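Local structure of CELL WALL surface anchor family protein (Streptococcus pneumoniae, 2X9Z) at residues 1-13 / 249-261. The protein forms the repeating backbone subunit of the pneumococcal pilus, a surface fibre anchored to the cell wall and probably involved in adhesion. The protein carries 1 engineered substitution. Residues are numbered along the deposited sequence; the frame is centred on the assembly and turned at random. Where two conformers were deposited one is given.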
loop_
_atom_site.group_PDB
_atom_site.type_symbol
_atom_site.label_atom_id
_atom_site.label_comp_id
_atom_site.label_asym_id
_atom_site.label_seq_id
_atom_site.Cartn_x
_atom_site.Cartn_y
_atom_site.Cartn_z
ATOM N N ALA A 1 -7.419 -6.534 -20.201
ATOM C CA ALA A 1 -7.586 -7.347 -19.000
ATOM C C ALA A 1 -6.738 -6.807 -17.857
ATOM O O ALA A 1 -5.547 -6.548 -18.022
ATOM C CB ALA A 1 -7.231 -8.802 -19.282
ATOM N N LYS A 2 -7.362 -6.645 -16.695
ATOM C CA LYS A 2 -6.697 -6.073 -15.533
ATOM C C LYS A 2 -5.991 -7.129 -14.693
ATOM O O LYS A 2 -6.434 -8.274 -14.609
ATOM C CB LYS A 2 -7.715 -5.332 -14.667
ATOM C CG LYS A 2 -8.305 -4.099 -15.334
ATOM C CD LYS A 2 -9.755 -3.865 -14.930
ATOM C CE LYS A 2 -9.926 -3.757 -13.421
ATOM N NZ LYS A 2 -9.948 -5.086 -12.748
ATOM N N PRO A 3 -4.880 -6.743 -14.060
ATOM C CA PRO A 3 -4.270 -7.638 -13.076
ATOM C C PRO A 3 -5.180 -7.751 -11.852
ATOM O O PRO A 3 -6.060 -6.906 -11.663
ATOM C CB PRO A 3 -2.948 -6.942 -12.740
ATOM C CG PRO A 3 -3.156 -5.493 -13.060
ATOM C CD PRO A 3 -4.254 -5.408 -14.093
ATOM N N LYS A 4 -4.988 -8.796 -11.055
ATOM C CA LYS A 4 -5.784 -9.015 -9.849
ATOM C C LYS A 4 -4.850 -9.260 -8.682
ATOM O O LYS A 4 -3.745 -9.754 -8.872
ATOM C CB LYS A 4 -6.708 -10.220 -10.033
ATOM C CG LYS A 4 -7.722 -10.054 -11.163
ATOM C CD LYS A 4 -8.692 -11.229 -11.223
ATOM C CE LYS A 4 -7.966 -12.541 -11.459
ATOM N NZ LYS A 4 -7.321 -12.601 -12.796
ATOM N N ILE A 5 -5.290 -8.922 -7.475
ATOM C CA ILE A 5 -4.427 -9.046 -6.304
ATOM C C ILE A 5 -5.203 -9.431 -5.057
ATOM O O ILE A 5 -6.384 -9.121 -4.934
ATOM C CB ILE A 5 -3.662 -7.725 -6.044
ATOM C CG1 ILE A 5 -2.555 -7.913 -5.004
ATOM C CG2 ILE A 5 -4.622 -6.615 -5.638
ATOM C CD1 ILE A 5 -1.568 -6.770 -4.987
ATOM N N ASP A 6 -4.529 -10.123 -4.149
ATOM C CA ASP A 6 -5.085 -10.366 -2.834
ATOM C C ASP A 6 -3.950 -10.377 -1.820
ATOM O O ASP A 6 -2.803 -10.706 -2.154
ATOM C CB ASP A 6 -5.833 -11.694 -2.797
ATOM C CG ASP A 6 -6.627 -11.875 -1.510
ATOM O OD1 ASP A 6 -7.145 -10.871 -0.962
ATOM O OD2 ASP A 6 -6.735 -13.026 -1.041
ATOM N N LYS A 7 -4.271 -9.996 -0.591
ATOM C CA LYS A 7 -3.323 -10.063 0.499
ATOM C C LYS A 7 -3.959 -10.792 1.668
ATOM O O LYS A 7 -5.101 -10.516 2.033
ATOM C CB LYS A 7 -2.913 -8.669 0.947
ATOM C CG LYS A 7 -1.957 -8.728 2.098
ATOM C CD LYS A 7 -1.614 -7.385 2.636
ATOM C CE LYS A 7 -0.558 -7.578 3.687
ATOM N NZ LYS A 7 0.095 -6.309 3.987
ATOM N N ASP A 8 -3.220 -11.719 2.266
ATOM C CA ASP A 8 -3.742 -12.430 3.425
ATOM C C ASP A 8 -2.590 -13.086 4.176
ATOM O O ASP A 8 -1.422 -12.911 3.826
ATOM C CB ASP A 8 -4.769 -13.482 2.971
ATOM C CG ASP A 8 -5.879 -13.720 3.992
ATOM O OD1 ASP A 8 -5.650 -13.551 5.210
ATOM O OD2 ASP A 8 -6.995 -14.081 3.562
ATOM N N PHE A 9 -2.926 -13.830 5.215
ATOM C CA PHE A 9 -1.918 -14.608 5.919
ATOM C C PHE A 9 -1.441 -15.762 5.043
ATOM O O PHE A 9 -2.085 -16.106 4.047
ATOM C CB PHE A 9 -2.484 -15.109 7.246
ATOM C CG PHE A 9 -3.007 -14.005 8.116
ATOM C CD1 PHE A 9 -4.356 -13.919 8.432
ATOM C CD2 PHE A 9 -2.148 -13.025 8.588
ATOM C CE1 PHE A 9 -4.831 -12.880 9.215
ATOM C CE2 PHE A 9 -2.619 -11.992 9.381
ATOM C CZ PHE A 9 -3.968 -11.919 9.690
ATOM N N LYS A 10 -0.296 -16.333 5.401
ATOM C CA LYS A 10 0.301 -17.434 4.647
ATOM C C LYS A 10 -0.718 -18.518 4.289
ATOM O O LYS A 10 -1.442 -19.016 5.157
ATOM C CB LYS A 10 1.467 -18.042 5.434
ATOM C CG LYS A 10 2.058 -19.295 4.813
ATOM C CD LYS A 10 3.312 -19.716 5.566
ATOM C CE LYS A 10 3.989 -20.905 4.910
ATOM N NZ LYS A 10 3.127 -22.118 4.954
ATOM N N GLY A 11 -0.779 -18.865 3.003
ATOM C CA GLY A 11 -1.630 -19.945 2.535
ATOM C C GLY A 11 -3.067 -19.561 2.229
ATOM O O GLY A 11 -3.851 -20.404 1.790
ATOM N N LYS A 12 -3.420 -18.299 2.450
ATOM C CA LYS A 12 -4.821 -17.893 2.371
ATOM C C LYS A 12 -5.137 -16.870 1.282
ATOM O O LYS A 12 -6.307 -16.610 1.008
ATOM C CB LYS A 12 -5.289 -17.366 3.729
ATOM C CG LYS A 12 -5.245 -18.400 4.849
ATOM C CD LYS A 12 -5.799 -17.821 6.149
ATOM C CE LYS A 12 -6.146 -18.906 7.166
ATOM N NZ LYS A 12 -4.944 -19.576 7.729
ATOM N N ALA A 13 -4.112 -16.295 0.655
ATOM C CA ALA A 13 -4.356 -15.296 -0.384
ATOM C C ALA A 13 -4.853 -15.949 -1.671
ATOM O O ALA A 13 -4.354 -16.992 -2.083
ATOM C CB ALA A 13 -3.107 -14.478 -0.651
ATOM N N LYS A 249 -5.621 3.109 -12.556
ATOM C CA LYS A 249 -5.608 3.181 -11.102
ATOM C C LYS A 249 -4.893 1.956 -10.519
ATOM O O LYS A 249 -4.923 0.876 -11.096
ATOM C CB LYS A 249 -7.035 3.303 -10.558
ATOM C CG LYS A 249 -7.885 2.056 -10.711
ATOM C CD LYS A 249 -9.301 2.299 -10.209
ATOM C CE LYS A 249 -10.176 1.073 -10.402
ATOM N NZ LYS A 249 -11.516 1.251 -9.779
ATOM N N PRO A 250 -4.232 2.125 -9.368
ATOM C CA PRO A 250 -3.512 0.994 -8.774
ATOM C C PRO A 250 -4.468 -0.054 -8.215
ATOM O O PRO A 250 -5.645 0.242 -8.006
ATOM C CB PRO A 250 -2.748 1.647 -7.620
ATOM C CG PRO A 250 -3.597 2.817 -7.239
ATOM C CD PRO A 250 -4.148 3.337 -8.539
ATOM N N LEU A 251 -3.972 -1.264 -7.991
ATOM C CA LEU A 251 -4.738 -2.258 -7.244
ATOM C C LEU A 251 -4.516 -2.060 -5.752
ATOM O O LEU A 251 -3.430 -1.680 -5.318
ATOM C CB LEU A 251 -4.313 -3.674 -7.625
ATOM C CG LEU A 251 -4.263 -4.030 -9.111
ATOM C CD1 LEU A 251 -4.008 -5.516 -9.249
ATOM C CD2 LEU A 251 -5.560 -3.639 -9.800
ATOM N N ASP A 252 -5.550 -2.346 -4.973
ATOM C CA ASP A 252 -5.548 -2.127 -3.537
ATOM C C ASP A 252 -6.336 -3.285 -2.917
ATOM O O ASP A 252 -7.561 -3.237 -2.857
ATOM C CB ASP A 252 -6.236 -0.783 -3.265
ATOM C CG ASP A 252 -6.085 -0.303 -1.831
ATOM O OD1 ASP A 252 -5.360 -0.937 -1.034
ATOM O OD2 ASP A 252 -6.708 0.731 -1.504
ATOM N N PRO A 253 -5.642 -4.351 -2.495
ATOM C CA PRO A 253 -6.314 -5.556 -1.994
ATOM C C PRO A 253 -7.016 -5.317 -0.659
ATOM O O PRO A 253 -6.637 -4.430 0.108
ATOM C CB PRO A 253 -5.157 -6.544 -1.789
ATOM C CG PRO A 253 -3.960 -5.690 -1.593
ATOM C CD PRO A 253 -4.174 -4.471 -2.439
ATOM N N THR A 254 -8.040 -6.112 -0.382
ATOM C CA THR A 254 -8.609 -6.132 0.959
ATOM C C THR A 254 -7.541 -6.667 1.907
ATOM O O THR A 254 -6.669 -7.440 1.500
ATOM C CB THR A 254 -9.891 -6.977 1.045
ATOM O OG1 THR A 254 -9.633 -8.289 0.533
ATOM C CG2 THR A 254 -11.014 -6.320 0.241
ATOM N N GLU A 255 -7.614 -6.240 3.161
ATOM C CA GLU A 255 -6.511 -6.374 4.097
ATOM C C GLU A 255 -6.888 -7.275 5.272
ATOM O O GLU A 255 -7.988 -7.182 5.814
ATOM C CB GLU A 255 -6.100 -4.977 4.591
ATOM C CG GLU A 255 -5.822 -3.986 3.440
ATOM C CD GLU A 255 -5.793 -2.512 3.867
ATOM O OE1 GLU A 255 -5.391 -1.660 3.039
ATOM O OE2 GLU A 255 -6.163 -2.195 5.017
ATOM N N PRO A 256 -5.975 -8.166 5.664
ATOM C CA PRO A 256 -6.193 -9.006 6.843
ATOM C C PRO A 256 -5.927 -8.199 8.102
ATOM O O PRO A 256 -5.309 -7.138 8.035
ATOM C CB PRO A 256 -5.125 -10.092 6.681
ATOM C CG PRO A 256 -3.990 -9.373 6.018
ATOM C CD PRO A 256 -4.632 -8.354 5.087
ATOM N N LYS A 257 -6.404 -8.689 9.237
ATOM C CA LYS A 257 -6.198 -8.008 10.512
ATOM C C LYS A 257 -5.786 -8.980 11.600
ATOM O O LYS A 257 -6.141 -10.163 11.561
ATOM C CB LYS A 257 -7.470 -7.277 10.959
ATOM C CG LYS A 257 -7.887 -6.135 10.047
ATOM C CD LYS A 257 -9.199 -5.537 10.511
ATOM C CE LYS A 257 -9.630 -4.410 9.597
ATOM N NZ LYS A 257 -9.544 -4.820 8.170
ATOM N N VAL A 258 -5.023 -8.484 12.567
ATOM C CA VAL A 258 -4.711 -9.262 13.754
ATOM C C VAL A 258 -5.176 -8.496 14.984
ATOM O O VAL A 258 -5.387 -7.282 14.931
ATOM C CB VAL A 258 -3.208 -9.562 13.872
ATOM C CG1 VAL A 258 -2.723 -10.300 12.637
ATOM C CG2 VAL A 258 -2.425 -8.280 14.077
ATOM N N VAL A 259 -5.352 -9.205 16.089
ATOM C CA VAL A 259 -5.774 -8.575 17.329
ATOM C C VAL A 259 -5.250 -9.403 18.488
ATOM O O VAL A 259 -4.940 -10.583 18.321
ATOM C CB VAL A 259 -7.312 -8.438 17.388
ATOM C CG1 VAL A 259 -7.975 -9.809 17.489
ATOM C CG2 VAL A 259 -7.740 -7.523 18.538
ATOM N N THR A 260 -5.123 -8.773 19.649
ATOM C CA THR A 260 -4.779 -9.484 20.870
ATOM C C THR A 260 -5.769 -9.093 21.962
ATOM O O THR A 260 -6.378 -8.028 21.894
ATOM C CB THR A 260 -3.336 -9.176 21.306
ATOM O OG1 THR A 260 -2.938 -10.101 22.323
ATOM C CG2 THR A 260 -3.212 -7.756 21.825
ATOM N N TYR A 261 -5.944 -9.968 22.949
ATOM C CA TYR A 261 -6.859 -9.712 24.057
ATOM C C TYR A 261 -6.143 -9.834 25.396
ATOM O O TYR A 261 -5.069 -10.427 25.482
ATOM C CB TYR A 261 -8.041 -10.683 24.016
ATOM C CG TYR A 261 -8.876 -10.566 22.764
ATOM C CD1 TYR A 261 -8.689 -11.439 21.698
ATOM C CD2 TYR A 261 -9.844 -9.576 22.641
ATOM C CE1 TYR A 261 -9.447 -11.336 20.552
ATOM C CE2 TYR A 261 -10.603 -9.462 21.494
ATOM C CZ TYR A 261 -10.402 -10.342 20.453
ATOM O OH TYR A 261 -11.159 -10.230 19.307
HETATM O O HOH W 1 -8.067 -8.495 -2.473
#
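Edge strand 4-9 of a five-stranded antiparallel sheet packs through side chains on the extended segment that leads into strand 257-259 of the facing sheet, residues 3-9 and 251-258 running 7° apart end to end. L251 fits between P3 and I5: its CD1 lies 3.9 Å from P3 CG, while I5 CG2 reaches L251 CB at 3.6 Å. I5 holds CG1 anti to its backbone N (chi1 -169°), and its CG2 also meets P253 CD at 3.9 Å. Beside this row, one water donates to I5 O and D6 OD1 and accepts from T254 N, bridging the two segments; D6 OD1 also forms a salt bridge with K22, while OD2 takes N14 N. P256 CD rests against the aliphatic stem of K7, 4.0 Å from K7 CD, whose extended chain carries NZ to a covalent link with N132 on strand 130-139, with D55 as its polar partner. P256 CB sits over one face of the F9 ring in a CH-pi contact, 4.0 Å from its centroid, and K257 O lies near the ring plane at its edge, 3.4 Å from F9 CZ. The K7-N132 bond is the intramolecular Lys-Asn isopeptide crosslink characteristic of Gram-positive pilin domains.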